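Local structure of cysteine hydrolase (Pseudomonas syringae pv. phaseolicola 1448A, 3IRV) at residues H72-R75 against S79-G82; R83-D86 against N90-Q93; L120-F125 against T149-E154. The protein probably acts as a hydrolase of the isochorismatase-like cysteine hydrolase family. All blocks are in the same frame, centred on the assembly; numbering follows the deposited sequence.

Interaction 1. Residues H72-R75 against S79-G82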
loop_
_atom_site.group_PDB
_atom_site.type_symbol
_atom_site.label_atom_id
_atom_site.label_comp_id
_atom_site.label_asym_id
_atom_site.label_seq_id
_atom_site.Cartn_x
_atom_site.Cartn_y
_atom_site.Cartn_z
ATOM N N HIS A 72 -0.102 -2.156 -16.891
ATOM C CA HIS A 72 1.244 -1.806 -16.494
ATOM C C HIS A 72 2.116 -1.895 -17.740
ATOM O O HIS A 72 2.333 -2.990 -18.275
ATOM C CB HIS A 72 1.736 -2.762 -15.415
ATOM C CG HIS A 72 2.977 -2.296 -14.713
ATOM N ND1 HIS A 72 3.499 -2.933 -13.600
ATOM C CD2 HIS A 72 3.786 -1.234 -14.950
ATOM C CE1 HIS A 72 4.575 -2.286 -13.192
ATOM N NE2 HIS A 72 4.774 -1.255 -13.993
ATOM N N ILE A 73 2.565 -0.741 -18.222
ATOM C CA ILE A 73 3.276 -0.640 -19.498
ATOM C C ILE A 73 4.354 0.442 -19.352
ATOM O O ILE A 73 4.071 1.550 -18.826
ATOM C CB ILE A 73 2.319 -0.233 -20.632
ATOM C CG1 ILE A 73 1.272 -1.329 -20.902
ATOM C CG2 ILE A 73 3.118 0.003 -21.940
ATOM C CD1 ILE A 73 0.360 -1.021 -22.079
ATOM N N VAL A 74 5.571 0.125 -19.814
ATOM C CA VAL A 74 6.686 1.093 -19.831
ATOM C C VAL A 74 7.198 1.259 -21.266
ATOM O O VAL A 74 6.844 0.468 -22.154
ATOM C CB VAL A 74 7.825 0.676 -18.882
ATOM C CG1 VAL A 74 7.303 0.478 -17.436
ATOM C CG2 VAL A 74 8.471 -0.643 -19.379
ATOM N N ARG A 75 8.035 2.276 -21.506
ATOM C CA ARG A 75 8.433 2.596 -22.876
ATOM C C ARG A 75 9.290 1.492 -23.474
ATOM O O ARG A 75 9.149 1.189 -24.671
ATOM C CB ARG A 75 9.186 3.921 -22.903
ATOM C CG ARG A 75 8.251 5.137 -22.830
ATOM C CD ARG A 75 8.945 6.361 -22.210
ATOM N NE ARG A 75 8.024 7.505 -22.146
ATOM C CZ ARG A 75 7.113 7.694 -21.188
ATOM N NH1 ARG A 75 6.990 6.817 -20.209
ATOM N NH2 ARG A 75 6.293 8.758 -21.232
ATOM N N SER A 79 13.919 4.729 -19.816
ATOM C CA SER A 79 13.767 6.160 -19.449
ATOM C C SER A 79 12.735 6.408 -18.353
ATOM O O SER A 79 12.758 7.464 -17.697
ATOM C CB SER A 79 13.436 7.028 -20.658
ATOM O OG SER A 79 12.150 6.710 -21.150
ATOM N N ASP A 80 11.870 5.418 -18.119
ATOM C CA ASP A 80 10.728 5.578 -17.213
ATOM C C ASP A 80 10.710 4.502 -16.144
ATOM O O ASP A 80 9.670 4.263 -15.512
ATOM C CB ASP A 80 9.404 5.583 -17.990
ATOM C CG ASP A 80 9.247 4.374 -18.904
ATOM O OD1 ASP A 80 10.105 3.436 -18.872
ATOM O OD2 ASP A 80 8.238 4.342 -19.642
ATOM N N THR A 81 11.864 3.839 -15.956
ATOM C CA THR A 81 12.006 2.836 -14.897
ATOM C C THR A 81 13.272 3.109 -14.112
ATOM O O THR A 81 14.374 3.239 -14.676
ATOM C CB THR A 81 12.050 1.396 -15.438
ATOM O OG1 THR A 81 13.104 1.259 -16.417
ATOM C CG2 THR A 81 10.706 1.012 -16.047
ATOM N N GLY A 82 13.094 3.279 -12.807
ATOM C CA GLY A 82 14.211 3.487 -11.875
ATOM C C GLY A 82 14.106 2.391 -10.833
ATOM O O GLY A 82 14.656 1.291 -11.022
#
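In the loop that carries the chain from strand 66-72 toward helix 83-87, Asp-80 reaches back to Arg-75, and one carboxylate oxygen ties the two limbs of the loop together. That oxygen, OD2, takes two N-H groups from the same arginine. The backbone N of Arg-75 meets Asp-80 OD2 at 2.8 Å with a bond angle of 149°, and OD2 accepts it through its syn lone pair, on the side of OD1. The second donor is the side chain: Arg-75 NH1 also lies 2.8 Å from Asp-80 OD2, in a hydrogen-bonded salt bridge. It arrives on the anti side, somewhat out of the carboxylate plane, whereas OD2 sits at the guanidinium edge almost exactly in that group's plane. The two flat groups are turned 78° against each other and joined through a single oxygen, not paired side by side. The arginine chain runs extended past this oxygen; CB, CG and CD all lie close by, with CD of Arg-75 3.3 Å from Asp-80 OD2, and the turn at the last torsion brings NH1 onto it. Asp-80 presents the carboxylate with CG held between its own backbone N and carbonyl carbon (chi1 53°). Its other oxygen, OD1, rests 3.6 Å from CB of Val-74. Deeper in, Val-74 CG1 packs at 3.7 Å against CG2 of Thr-81, the two side chains crossing at about a right angle. On the exposed side Ser-79 OG touches CD of Arg-75 at 3.4 Å, while its polar partner is Asp-77. Leu-120 also packs against Asp-80. Bonded to a main-chain amide and a guanidinium, the carboxylate is restrained in both position and rotation, and the nearby positive charge would be expected to keep it ionised.

Interaction 2. Residues R83-D86 against N90-Q93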
loop_
_atom_site.group_PDB
_atom_site.type_symbol
_atom_site.label_atom_id
_atom_site.label_comp_id
_atom_site.label_asym_id
_atom_site.label_seq_id
_atom_site.Cartn_x
_atom_site.Cartn_y
_atom_site.Cartn_z
ATOM N N ARG A 83 13.387 2.675 -9.741
ATOM C CA ARG A 83 13.143 1.640 -8.722
ATOM C C ARG A 83 12.475 0.378 -9.273
ATOM O O ARG A 83 12.827 -0.721 -8.858
ATOM C CB ARG A 83 12.367 2.186 -7.526
ATOM C CG ARG A 83 13.019 3.440 -6.878
ATOM C CD ARG A 83 14.368 3.172 -6.190
ATOM N NE ARG A 83 15.462 3.075 -7.154
ATOM C CZ ARG A 83 16.026 4.125 -7.758
ATOM N NH1 ARG A 83 17.004 3.915 -8.633
ATOM N NH2 ARG A 83 15.617 5.397 -7.506
ATOM N N MET A 84 11.550 0.546 -10.225
ATOM C CA MET A 84 10.874 -0.600 -10.847
ATOM C C MET A 84 11.925 -1.542 -11.483
ATOM O O MET A 84 11.834 -2.769 -11.347
ATOM C CB MET A 84 9.829 -0.150 -11.888
ATOM C CG MET A 84 9.032 -1.297 -12.488
ATOM S SD MET A 84 7.857 -2.182 -11.372
ATOM C CE MET A 84 7.741 -3.694 -12.329
ATOM N N ARG A 85 12.941 -0.960 -12.119
ATOM C CA ARG A 85 14.000 -1.769 -12.742
ATOM C C ARG A 85 14.964 -2.380 -11.713
ATOM O O ARG A 85 15.493 -3.476 -11.920
ATOM C CB ARG A 85 14.729 -0.970 -13.822
ATOM C CG ARG A 85 15.845 -1.756 -14.521
ATOM C CD ARG A 85 16.060 -1.294 -15.958
ATOM N NE ARG A 85 15.806 0.137 -16.160
ATOM C CZ ARG A 85 16.754 1.054 -16.317
ATOM N NH1 ARG A 85 18.035 0.701 -16.298
ATOM N NH2 ARG A 85 16.426 2.320 -16.501
ATOM N N ASP A 86 15.165 -1.707 -10.579
ATOM C CA ASP A 86 15.978 -2.303 -9.499
ATOM C C ASP A 86 15.313 -3.544 -8.932
ATOM O O ASP A 86 15.988 -4.541 -8.628
ATOM C CB ASP A 86 16.207 -1.289 -8.363
ATOM C CG ASP A 86 17.117 -0.145 -8.777
ATOM O OD1 ASP A 86 18.163 -0.426 -9.412
ATOM O OD2 ASP A 86 16.813 1.032 -8.457
ATOM N N ASN A 90 14.352 -7.218 -15.421
ATOM C CA ASN A 90 13.955 -7.441 -16.819
ATOM C C ASN A 90 12.745 -6.594 -17.249
ATOM O O ASN A 90 12.193 -6.803 -18.335
ATOM C CB ASN A 90 13.670 -8.934 -17.059
ATOM C CG ASN A 90 12.538 -9.482 -16.179
ATOM O OD1 ASN A 90 12.144 -8.860 -15.186
ATOM N ND2 ASN A 90 12.026 -10.678 -16.534
ATOM N N VAL A 91 12.329 -5.651 -16.392
ATOM C CA VAL A 91 11.066 -4.951 -16.643
ATOM C C VAL A 91 10.996 -4.330 -18.040
ATOM O O VAL A 91 9.953 -4.385 -18.679
ATOM C CB VAL A 91 10.766 -3.882 -15.574
ATOM C CG1 VAL A 91 11.852 -2.790 -15.525
ATOM C CG2 VAL A 91 9.357 -3.300 -15.763
ATOM N N ASP A 92 12.107 -3.770 -18.529
ATOM C CA ASP A 92 12.052 -3.056 -19.821
ATOM C C ASP A 92 11.848 -3.994 -20.996
ATOM O O ASP A 92 11.503 -3.540 -22.097
ATOM C CB ASP A 92 13.278 -2.161 -20.063
ATOM C CG ASP A 92 13.424 -1.075 -19.002
ATOM O OD1 ASP A 92 12.396 -0.590 -18.468
ATOM O OD2 ASP A 92 14.566 -0.723 -18.674
ATOM N N GLN A 93 12.097 -5.281 -20.769
ATOM C CA GLN A 93 11.989 -6.295 -21.815
ATOM C C GLN A 93 10.725 -7.127 -21.719
ATOM O O GLN A 93 10.501 -8.001 -22.561
ATOM C CB GLN A 93 13.191 -7.245 -21.750
ATOM C CG GLN A 93 14.478 -6.657 -22.357
ATOM C CD GLN A 93 15.152 -5.648 -21.454
ATOM O OE1 GLN A 93 15.390 -5.915 -20.270
ATOM N NE2 GLN A 93 15.458 -4.474 -22.006
#
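The chain turns a corner between helix 83-87 and the loosely formed start of helix 91-94, and the CA atoms of Arg-85 and Val-91 come within 5.8 Å. Val-91 projects into the gap and uses both methyl groups. CG1 lies against the base of Arg-85, 3.7 Å from its CA and nearly as close to CB. CG2 lies against both CG and the terminal CE of Met-84, with that CE 3.8 Å from Val-91 CG2; the methionine leaves with CG anti to its backbone N (chi1 -176°) and then bends at chi2, which swings the terminal methyl over toward the valine. A buried carboxylate meets a partly exposed arginine where Arg-85 NE stands 2.9 Å from Asp-92 OD2. In this salt bridge the oxygen stands clear of the plane of the guanidinium, so the attraction is electrostatic, without a directed N-H. The N-H of Arg-85 NE is hydrogen-bonded to Thr-81 OG1, which also pairs with OD1 of Asp-92, so the threonine hydroxyl links the two charged groups. On another side of the first helix, Arg-83 grips a single oxygen of Asp-86 side-on through NE and NH1, and its backbone N bonds Glu-164 of the second subunit. Two short helices in succession form part of the beta-alpha-beta crossover that joins the parallel strands 66-72 and 115-119 of this alpha/beta fold.

Interaction 3. Residues L120-F125 against T149-E154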
loop_
_atom_site.group_PDB
_atom_site.type_symbol
_atom_site.label_atom_id
_atom_site.label_comp_id
_atom_site.label_asym_id
_atom_site.label_seq_id
_atom_site.Cartn_x
_atom_site.Cartn_y
_atom_site.Cartn_z
ATOM N N LEU A 120 3.128 3.224 -14.965
ATOM C CA LEU A 120 4.526 2.810 -14.989
ATOM C C LEU A 120 4.934 1.904 -13.828
ATOM O O LEU A 120 6.029 1.315 -13.856
ATOM C CB LEU A 120 5.455 4.039 -14.981
ATOM C CG LEU A 120 5.334 5.032 -16.132
ATOM C CD1 LEU A 120 6.254 6.262 -15.839
ATOM C CD2 LEU A 120 5.680 4.376 -17.458
ATOM N N PHE A 121 4.116 1.856 -12.778
ATOM C CA PHE A 121 4.514 1.156 -11.561
ATOM C C PHE A 121 3.287 0.385 -11.076
ATOM O O PHE A 121 2.528 -0.142 -11.900
ATOM C CB PHE A 121 5.012 2.194 -10.543
ATOM C CG PHE A 121 6.247 1.787 -9.777
ATOM C CD1 PHE A 121 7.236 2.735 -9.493
ATOM C CD2 PHE A 121 6.443 0.485 -9.357
ATOM C CE1 PHE A 121 8.395 2.385 -8.764
ATOM C CE2 PHE A 121 7.593 0.133 -8.618
ATOM C CZ PHE A 121 8.561 1.085 -8.337
ATOM N N TYR A 122 3.085 0.295 -9.768
ATOM C CA TYR A 122 1.991 -0.548 -9.259
ATOM C C TYR A 122 0.657 0.191 -9.109
ATOM O O TYR A 122 -0.415 -0.358 -9.437
ATOM C CB TYR A 122 2.355 -1.196 -7.919
ATOM C CG TYR A 122 3.673 -1.914 -7.931
ATOM C CD1 TYR A 122 3.993 -2.845 -8.930
ATOM C CD2 TYR A 122 4.615 -1.649 -6.938
ATOM C CE1 TYR A 122 5.225 -3.506 -8.921
ATOM C CE2 TYR A 122 5.856 -2.306 -6.917
ATOM C CZ TYR A 122 6.152 -3.220 -7.909
ATOM O OH TYR A 122 7.371 -3.867 -7.852
ATOM N N SER A 123 0.730 1.396 -8.554
ATOM C CA SER A 123 -0.434 2.210 -8.228
ATOM C C SER A 123 -1.218 2.570 -9.472
ATOM O O SER A 123 -0.639 3.100 -10.434
ATOM C CB SER A 123 0.023 3.519 -7.612
ATOM O OG SER A 123 -1.086 4.353 -7.361
ATOM N N GLY A 124 -2.540 2.374 -9.426
ATOM C CA GLY A 124 -3.380 2.868 -10.533
ATOM C C GLY A 124 -3.581 4.370 -10.519
ATOM O O GLY A 124 -4.056 4.935 -11.521
ATOM N N PHE A 125 -3.247 5.011 -9.387
ATOM C CA PHE A 125 -3.465 6.464 -9.189
ATOM C C PHE A 125 -2.215 7.320 -9.333
ATOM O O PHE A 125 -2.290 8.431 -9.868
ATOM C CB PHE A 125 -4.029 6.749 -7.797
ATOM C CG PHE A 125 -5.505 6.533 -7.700
ATOM C CD1 PHE A 125 -6.397 7.484 -8.186
ATOM C CD2 PHE A 125 -6.009 5.344 -7.161
ATOM C CE1 PHE A 125 -7.779 7.274 -8.108
ATOM C CE2 PHE A 125 -7.383 5.110 -7.095
ATOM C CZ PHE A 125 -8.282 6.079 -7.546
ATOM N N THR A 149 -3.324 -9.060 -6.062
ATOM C CA THR A 149 -4.137 -8.582 -4.935
ATOM C C THR A 149 -3.413 -7.609 -4.034
ATOM O O THR A 149 -3.916 -6.512 -3.774
ATOM C CB THR A 149 -4.673 -9.755 -4.088
ATOM O OG1 THR A 149 -5.384 -10.656 -4.954
ATOM C CG2 THR A 149 -5.601 -9.244 -2.982
ATOM N N ASN A 150 -2.240 -8.015 -3.556
ATOM C CA ASN A 150 -1.547 -7.245 -2.511
ATOM C C ASN A 150 -0.609 -6.190 -3.088
ATOM O O ASN A 150 -0.010 -5.404 -2.331
ATOM C CB ASN A 150 -0.739 -8.170 -1.607
ATOM C CG ASN A 150 0.323 -8.923 -2.366
ATOM O OD1 ASN A 150 0.045 -9.529 -3.419
ATOM N ND2 ASN A 150 1.539 -8.915 -1.842
ATOM N N VAL A 151 -0.453 -6.186 -4.412
ATOM C CA VAL A 151 0.534 -5.319 -5.027
ATOM C C VAL A 151 -0.202 -4.235 -5.806
ATOM O O VAL A 151 -0.571 -3.226 -5.209
ATOM C CB VAL A 151 1.567 -6.084 -5.872
ATOM C CG1 VAL A 151 2.689 -5.133 -6.296
ATOM C CG2 VAL A 151 2.179 -7.270 -5.078
ATOM N N CYS A 152 -0.466 -4.437 -7.096
ATOM C CA CYS A 152 -1.158 -3.381 -7.848
ATOM C C CYS A 152 -2.595 -3.140 -7.385
ATOM O O CYS A 152 -3.039 -1.987 -7.339
ATOM C CB CYS A 152 -1.176 -3.696 -9.326
ATOM S SG CYS A 152 0.517 -3.740 -9.971
ATOM N N CYS A 153 -3.342 -4.202 -7.046
ATOM C CA CYS A 153 -4.721 -3.991 -6.586
ATOM C C CYS A 153 -4.710 -3.222 -5.255
ATOM O O CYS A 153 -5.339 -2.148 -5.142
ATOM C CB CYS A 153 -5.472 -5.324 -6.455
ATOM S SG CYS A 153 -5.468 -6.169 -8.038
ATOM N N GLU A 154 -3.953 -3.724 -4.271
ATOM C CA GLU A 154 -3.908 -3.041 -2.964
ATOM C C GLU A 154 -3.323 -1.629 -3.035
ATOM O O GLU A 154 -3.785 -0.741 -2.331
ATOM C CB GLU A 154 -3.154 -3.866 -1.926
ATOM C CG GLU A 154 -4.030 -4.356 -0.835
ATOM C CD GLU A 154 -3.249 -4.690 0.402
ATOM O OE1 GLU A 154 -3.076 -5.871 0.698
ATOM O OE2 GLU A 154 -2.761 -3.771 1.057
#
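Contacts with an aromatic ring dominate where Tyr-122 meets Val-151 and Cys-152. Val-151 CG1 sits over one face of the tyrosine in a CH-pi contact, 3.8 Å from the ring centroid and 14° from the normal, displaced toward CG and CD1. The valine reaches the ring by holding CG1 anti to its backbone N (chi1 -171°). The opposite face is covered by Phe-121, enclosing the ring. A sulfur-aromatic contact comes from another direction: Cys-152 SG lies obliquely to the ring, 5.0 Å from its centroid, with CD1 of Tyr-122 the nearest ring atom at 3.7 Å. The sulfur rests equally against the Tyr-122 backbone.

In the fold, the cysteine stands in the first turn of helix 149-162, which begins with a wider pi-type turn, and the loop of Tyr-122 follows strand 115-119. Cys-152, with Asp-29 touching it and Lys-119 binding the carbonyl of Phe-121, is consistent with the Asp-Lys-Cys triad of isochorismatase-like cysteine hydrolases, in which the cysteine is the nucleophile.

Polar and weakly polar contacts involve the backbone. Tyr-122 O approaches Cys-152 CA at 3.5 Å in a bent C-H...O contact, and Cys-152 CB is 3.4 Å from the same Tyr-122 oxygen. The tyrosine hydroxyl pairs with the carbonyl of Glu-203 of the second subunit. Next along the loop, Ser-123 OG accepts from Phe-125 N at 3.0 Å, an ST turn.

How the interactions relate
Interactions 1 and 2 are neighbours in sequence and space, with centres 8 Å apart, and both belong to the connection between strands 66-72 and 115-119. Interaction 3 follows later in the chain, nearer its centre and about 14 to 15 Å from the centres of the other two. It pairs the loop after strand 115-119 with the start of helix 149-162. The ring of His-72, at the end of strand 66-72, packs on Met-84 and makes a weak hydrogen bond to the carbonyl of Leu-120. Met-84 in turn packs on Phe-121 and Tyr-122. The two short helices thus adjoin the loop beside the probable nucleophile, and interactions 2 and 3 both touch the second subunit.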